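Heat shock protein 16 (Schizosaccharomyces pombe, PDB 3W1Z) probably acts as a stress-response chaperone that binds unfolded proteins, and assembles into a 16-subunit oligomer built on alpha-crystallin domains. Local coordinates at residues K70-G75 with S101-I106; F20-P25 with T105-I110. All coordinates share one frame; numbering follows the deposited sequence.

Contact 1: K70-G75 with S101-I106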
loop_
_atom_site.group_PDB
_atom_site.type_symbol
_atom_site.label_atom_id
_atom_site.label_comp_id
_atom_site.label_asym_id
_atom_site.label_seq_id
_atom_site.Cartn_x
_atom_site.Cartn_y
_atom_site.Cartn_z
ATOM N N LYS B 70 -29.627 0.269 -11.211
ATOM C CA LYS B 70 -28.812 -0.945 -11.152
ATOM C C LYS B 70 -29.348 -2.068 -12.038
ATOM O O LYS B 70 -30.462 -2.553 -11.843
ATOM C CB LYS B 70 -28.649 -1.430 -9.708
ATOM C CG LYS B 70 -27.864 -0.472 -8.825
ATOM C CD LYS B 70 -27.445 -1.123 -7.516
ATOM C CE LYS B 70 -26.671 -0.145 -6.643
ATOM N NZ LYS B 70 -26.108 -0.795 -5.429
ATOM N N LEU B 71 -28.539 -2.477 -13.011
ATOM C CA LEU B 71 -28.907 -3.550 -13.925
ATOM C C LEU B 71 -28.369 -4.891 -13.437
ATOM O O LEU B 71 -27.186 -5.015 -13.108
ATOM C CB LEU B 71 -28.379 -3.259 -15.331
ATOM C CG LEU B 71 -28.781 -4.247 -16.427
ATOM C CD1 LEU B 71 -30.274 -4.162 -16.707
ATOM C CD2 LEU B 71 -27.974 -4.007 -17.697
ATOM N N THR B 72 -29.243 -5.892 -13.395
ATOM C CA THR B 72 -28.867 -7.224 -12.940
ATOM C C THR B 72 -29.178 -8.293 -13.983
ATOM O O THR B 72 -30.307 -8.396 -14.474
ATOM C CB THR B 72 -29.569 -7.594 -11.618
ATOM O OG1 THR B 72 -29.144 -6.701 -10.581
ATOM C CG2 THR B 72 -29.234 -9.024 -11.214
ATOM N N ILE B 73 -28.160 -9.079 -14.320
ATOM C CA ILE B 73 -28.323 -10.231 -15.193
ATOM C C ILE B 73 -28.057 -11.485 -14.379
ATOM O O ILE B 73 -26.964 -11.659 -13.850
ATOM C CB ILE B 73 -27.327 -10.207 -16.367
ATOM C CG1 ILE B 73 -27.437 -8.899 -17.155
ATOM C CG2 ILE B 73 -27.542 -11.412 -17.268
ATOM C CD1 ILE B 73 -26.430 -7.843 -16.738
ATOM N N SER B 74 -29.047 -12.363 -14.274
ATOM C CA SER B 74 -28.864 -13.573 -13.480
ATOM C C SER B 74 -29.390 -14.814 -14.184
ATOM O O SER B 74 -30.087 -14.720 -15.191
ATOM C CB SER B 74 -29.501 -13.423 -12.096
ATOM O OG SER B 74 -30.896 -13.212 -12.194
ATOM N N GLY B 75 -29.039 -15.981 -13.658
ATOM C CA GLY B 75 -29.440 -17.225 -14.281
ATOM C C GLY B 75 -28.635 -18.420 -13.819
ATOM O O GLY B 75 -28.080 -18.428 -12.722
ATOM N N SER B 101 -24.801 -14.448 -11.279
ATOM C CA SER B 101 -25.442 -13.154 -11.108
ATOM C C SER B 101 -24.418 -12.042 -11.296
ATOM O O SER B 101 -23.310 -12.106 -10.762
ATOM C CB SER B 101 -26.100 -13.047 -9.731
ATOM O OG SER B 101 -27.025 -11.974 -9.688
ATOM N N ARG B 102 -24.792 -11.027 -12.064
ATOM C CA ARG B 102 -23.932 -9.879 -12.298
ATOM C C ARG B 102 -24.747 -8.601 -12.171
ATOM O O ARG B 102 -25.707 -8.387 -12.912
ATOM C CB ARG B 102 -23.287 -9.959 -13.684
ATOM C CG ARG B 102 -22.300 -8.838 -13.987
ATOM C CD ARG B 102 -21.059 -8.931 -13.109
ATOM N NE ARG B 102 -20.125 -7.836 -13.360
ATOM C CZ ARG B 102 -19.056 -7.925 -14.145
ATOM N NH1 ARG B 102 -18.773 -9.065 -14.760
ATOM N NH2 ARG B 102 -18.266 -6.873 -14.312
ATOM N N THR B 103 -24.363 -7.755 -11.223
ATOM C CA THR B 103 -25.037 -6.482 -11.027
ATOM C C THR B 103 -24.078 -5.337 -11.308
ATOM O O THR B 103 -22.971 -5.299 -10.776
ATOM C CB THR B 103 -25.574 -6.336 -9.592
ATOM O OG1 THR B 103 -26.371 -7.477 -9.255
ATOM C CG2 THR B 103 -26.419 -5.078 -9.468
ATOM N N ILE B 104 -24.495 -4.410 -12.163
ATOM C CA ILE B 104 -23.718 -3.200 -12.385
ATOM C C ILE B 104 -24.575 -1.962 -12.150
ATOM O O ILE B 104 -25.741 -1.916 -12.540
ATOM C CB ILE B 104 -23.093 -3.147 -13.799
ATOM C CG1 ILE B 104 -24.172 -3.247 -14.880
ATOM C CG2 ILE B 104 -22.061 -4.252 -13.968
ATOM C CD1 ILE B 104 -23.640 -3.069 -16.288
ATOM N N THR B 105 -23.997 -0.967 -11.490
ATOM C CA THR B 105 -24.678 0.301 -11.301
ATOM C C THR B 105 -24.410 1.163 -12.522
ATOM O O THR B 105 -23.266 1.487 -12.813
ATOM C CB THR B 105 -24.166 1.031 -10.047
ATOM O OG1 THR B 105 -24.337 0.194 -8.897
ATOM C CG2 THR B 105 -24.924 2.332 -9.842
ATOM N N ILE B 106 -25.457 1.531 -13.249
ATOM C CA ILE B 106 -25.268 2.345 -14.443
ATOM C C ILE B 106 -25.231 3.836 -14.104
ATOM O O ILE B 106 -26.151 4.363 -13.479
ATOM C CB ILE B 106 -26.311 2.029 -15.537
ATOM C CG1 ILE B 106 -27.703 1.849 -14.930
ATOM C CG2 ILE B 106 -25.917 0.770 -16.293
ATOM C CD1 ILE B 106 -28.556 3.093 -14.978
#

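Contact 2: F20-P25 with T105-I110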
loop_
_atom_site.group_PDB
_atom_site.type_symbol
_atom_site.label_atom_id
_atom_site.label_comp_id
_atom_site.label_asym_id
_atom_site.label_seq_id
_atom_site.Cartn_x
_atom_site.Cartn_y
_atom_site.Cartn_z
ATOM N N PHE B 20 -15.129 2.562 -11.981
ATOM C CA PHE B 20 -14.717 1.525 -11.042
ATOM C C PHE B 20 -15.881 1.053 -10.188
ATOM O O PHE B 20 -16.190 -0.137 -10.135
ATOM C CB PHE B 20 -13.611 2.022 -10.117
ATOM C CG PHE B 20 -13.136 0.982 -9.142
ATOM C CD1 PHE B 20 -12.702 -0.251 -9.594
ATOM C CD2 PHE B 20 -13.121 1.235 -7.780
ATOM C CE1 PHE B 20 -12.267 -1.215 -8.712
ATOM C CE2 PHE B 20 -12.683 0.272 -6.890
ATOM C CZ PHE B 20 -12.254 -0.956 -7.360
ATOM N N VAL B 21 -16.523 2.004 -9.522
ATOM C CA VAL B 21 -17.561 1.702 -8.549
ATOM C C VAL B 21 -18.824 1.180 -9.230
ATOM O O VAL B 21 -19.661 0.532 -8.602
ATOM C CB VAL B 21 -17.885 2.946 -7.686
ATOM C CG1 VAL B 21 -18.831 3.888 -8.420
ATOM C CG2 VAL B 21 -18.471 2.532 -6.360
ATOM N N SER B 22 -18.945 1.454 -10.524
ATOM C CA SER B 22 -20.088 0.999 -11.300
ATOM C C SER B 22 -19.902 -0.437 -11.766
ATOM O O SER B 22 -20.660 -1.330 -11.387
ATOM C CB SER B 22 -20.312 1.902 -12.515
ATOM O OG SER B 22 -20.700 3.208 -12.121
ATOM N N TYR B 23 -18.885 -0.647 -12.597
ATOM C CA TYR B 23 -18.739 -1.900 -13.330
ATOM C C TYR B 23 -17.929 -3.009 -12.652
ATOM O O TYR B 23 -17.981 -4.156 -13.093
ATOM C CB TYR B 23 -18.147 -1.610 -14.708
ATOM C CG TYR B 23 -18.860 -0.503 -15.448
ATOM C CD1 TYR B 23 -18.152 0.554 -16.003
ATOM C CD2 TYR B 23 -20.241 -0.517 -15.595
ATOM C CE1 TYR B 23 -18.799 1.568 -16.680
ATOM C CE2 TYR B 23 -20.897 0.493 -16.272
ATOM C CZ TYR B 23 -20.170 1.532 -16.813
ATOM O OH TYR B 23 -20.817 2.541 -17.490
ATOM N N SER B 24 -17.191 -2.695 -11.591
ATOM C CA SER B 24 -16.333 -3.710 -10.973
ATOM C C SER B 24 -17.150 -4.748 -10.209
ATOM O O SER B 24 -17.938 -4.400 -9.329
ATOM C CB SER B 24 -15.257 -3.084 -10.077
ATOM O OG SER B 24 -15.830 -2.382 -8.990
ATOM N N PRO B 25 -16.954 -6.032 -10.548
ATOM C CA PRO B 25 -17.760 -7.150 -10.044
ATOM C C PRO B 25 -17.645 -7.327 -8.534
ATOM O O PRO B 25 -18.619 -7.698 -7.882
ATOM C CB PRO B 25 -17.157 -8.362 -10.763
ATOM C CG PRO B 25 -15.759 -7.960 -11.070
ATOM C CD PRO B 25 -15.832 -6.496 -11.382
ATOM N N THR B 105 -23.997 -0.967 -11.490
ATOM C CA THR B 105 -24.678 0.301 -11.301
ATOM C C THR B 105 -24.410 1.163 -12.522
ATOM O O THR B 105 -23.266 1.487 -12.813
ATOM C CB THR B 105 -24.166 1.031 -10.047
ATOM O OG1 THR B 105 -24.337 0.194 -8.897
ATOM C CG2 THR B 105 -24.924 2.332 -9.842
ATOM N N ILE B 106 -25.457 1.531 -13.249
ATOM C CA ILE B 106 -25.268 2.345 -14.443
ATOM C C ILE B 106 -25.231 3.836 -14.104
ATOM O O ILE B 106 -26.151 4.363 -13.479
ATOM C CB ILE B 106 -26.311 2.029 -15.537
ATOM C CG1 ILE B 106 -27.703 1.849 -14.930
ATOM C CG2 ILE B 106 -25.917 0.770 -16.293
ATOM C CD1 ILE B 106 -28.556 3.093 -14.978
ATOM N N PRO B 107 -24.142 4.514 -14.496
ATOM C CA PRO B 107 -23.926 5.924 -14.170
ATOM C C PRO B 107 -24.522 6.854 -15.218
ATOM O O PRO B 107 -23.823 7.726 -15.733
ATOM C CB PRO B 107 -22.395 6.051 -14.179
ATOM C CG PRO B 107 -21.865 4.741 -14.777
ATOM C CD PRO B 107 -23.037 3.979 -15.304
ATOM N N ALA B 108 -25.801 6.668 -15.524
ATOM C CA ALA B 108 -26.490 7.529 -16.474
ATOM C C ALA B 108 -27.995 7.471 -16.258
ATOM O O ALA B 108 -28.513 6.517 -15.679
ATOM C CB ALA B 108 -26.145 7.128 -17.901
ATOM N N LYS B 109 -28.692 8.497 -16.730
ATOM C CA LYS B 109 -30.146 8.520 -16.661
ATOM C C LYS B 109 -30.726 7.857 -17.899
ATOM O O LYS B 109 -30.479 8.292 -19.023
ATOM C CB LYS B 109 -30.655 9.952 -16.526
ATOM C CG LYS B 109 -30.499 10.525 -15.128
ATOM C CD LYS B 109 -30.541 12.041 -15.143
ATOM C CE LYS B 109 -29.263 12.621 -15.717
ATOM N NZ LYS B 109 -28.091 12.317 -14.850
ATOM N N ILE B 110 -31.492 6.794 -17.686
ATOM C CA ILE B 110 -32.049 6.027 -18.787
ATOM C C ILE B 110 -33.564 5.924 -18.681
ATOM O O ILE B 110 -34.137 6.146 -17.615
ATOM C CB ILE B 110 -31.438 4.609 -18.848
ATOM C CG1 ILE B 110 -31.661 3.866 -17.529
ATOM C CG2 ILE B 110 -29.953 4.680 -19.165
ATOM C CD1 ILE B 110 -32.815 2.890 -17.560
#

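Contact 1: K70-G75 with S101-I106
Leu-71 and Ile-73 pair with Ile-104 and Arg-102 in the antiparallel ladder that joins strands 70-77 and 98-105 in the three-stranded sheet of the alpha-crystallin domain, an immunoglobulin-like beta-sandwich. The segment axes run 165° apart. Four backbone hydrogen bonds of 2.9 Å, N to O, close the two hydrogen-bonded pairs, Leu-71 with Ile-104 and Ile-73 with Arg-102. Between them CA-H...O contacts fill in, as from Thr-103 CA to Leu-71 O at 3.3 Å.

Apolar packing belongs to the face of Leu-71, Ile-73 and Ile-104. Leu-71 CB lies 4.2 Å from Ile-104 CG1, while across the sandwich Leu-71 meets Val-126 and Leu-128, and Ile-73 meets Leu-124, all of strand 123-129. Arg-102 starts on this face, but its chain bends at chi2 (67°), which turns CD, and its end leads away from the partner strand; the guanidinium bonds to Tyr-23 O and forms a salt bridge with Glu-94 of a second subunit.

Polar contacts occupy the other face, that of Lys-70, Thr-72, Ser-74 and their partners. The extended chain of Lys-70 crosses Thr-105 obliquely and brings CE to 3.3 Å from Thr-105 OG1, a hydroxyl bonded to Asn-28 ND2. In the non-hydrogen-bonded pair Thr-72 and Thr-103, both hydroxyls stand anti to their own carbonyl carbons, and the two OG1 atoms share a hydrogen bond of 3.2 Å.

Contact 2: F20-P25 with T105-I110
Ser-22 and Tyr-23, in the last turn of helix 11-23, close on Thr-105 and Pro-107, where strand 98-105 gives way to a loop. The first shell is small, burying 209 Å² in all. Ser-22 CB sits 3.0 Å from Thr-105 O, and Ser-22 OG lies 3.3 Å from Pro-107 CG. The proline ring also receives the phenol end of Tyr-23: the two side chains cross at about a right angle, and Tyr-23 OH comes to 3.4 Å from Pro-107 CD. A single hydrogen bond spans the segments, a weak one from Thr-105 N to Ser-22 O at 3.4 Å.

Further out, the hydroxyl of Ser-22 stands anti to its own carbonyl carbon (chi1 -66°) and bonds back to Ser-18 O, one turn earlier in the helix. The methylene carbon of the same residue lies 3.9 Å above the plane of the Tyr-23 ring, over its centre, covering that face of the ring. Pro-107 is itself the centre of an inverse gamma turn. At the helix end, Phe-20 O accepts a backbone hydrogen bond from Ser-24 N. Beyond the chain, Tyr-23 packs on Arg-91 of a second subunit.

An alanine in place of Tyr-23 would probably leave a gap beside the Pro-107 ring and beneath Ser-22 CB, with Arg-91 of the second subunit losing its aromatic neighbour. With one weak bond and otherwise close packing, the fit between these two segments appears to rest more on shape than on polar pairing, the helix end having a further bond from Arg-102.

Overall arrangement
Contacts 1 and 2 lie side by side, their centres about 10 Å apart, and share Thr-105 and Ile-106, where strand 98-105 ends and the loop begins. Contact 1 pairs two neighbouring strands within one sheet; contact 2 brings the N-terminal helix against the end of one of them. Besides the arginine bond to the helix end, they touch directly by packing: Ile-104 CB lies 3.9 Å from Ser-22 O, and Ile-104 CG2 is 4.1 Å from Tyr-23 CA. Both meet the second subunit, whose Trp-92 packs on Arg-102 and on Ser-24, so strand, helix end and subunit interface come together in one region of the 16-subunit assembly.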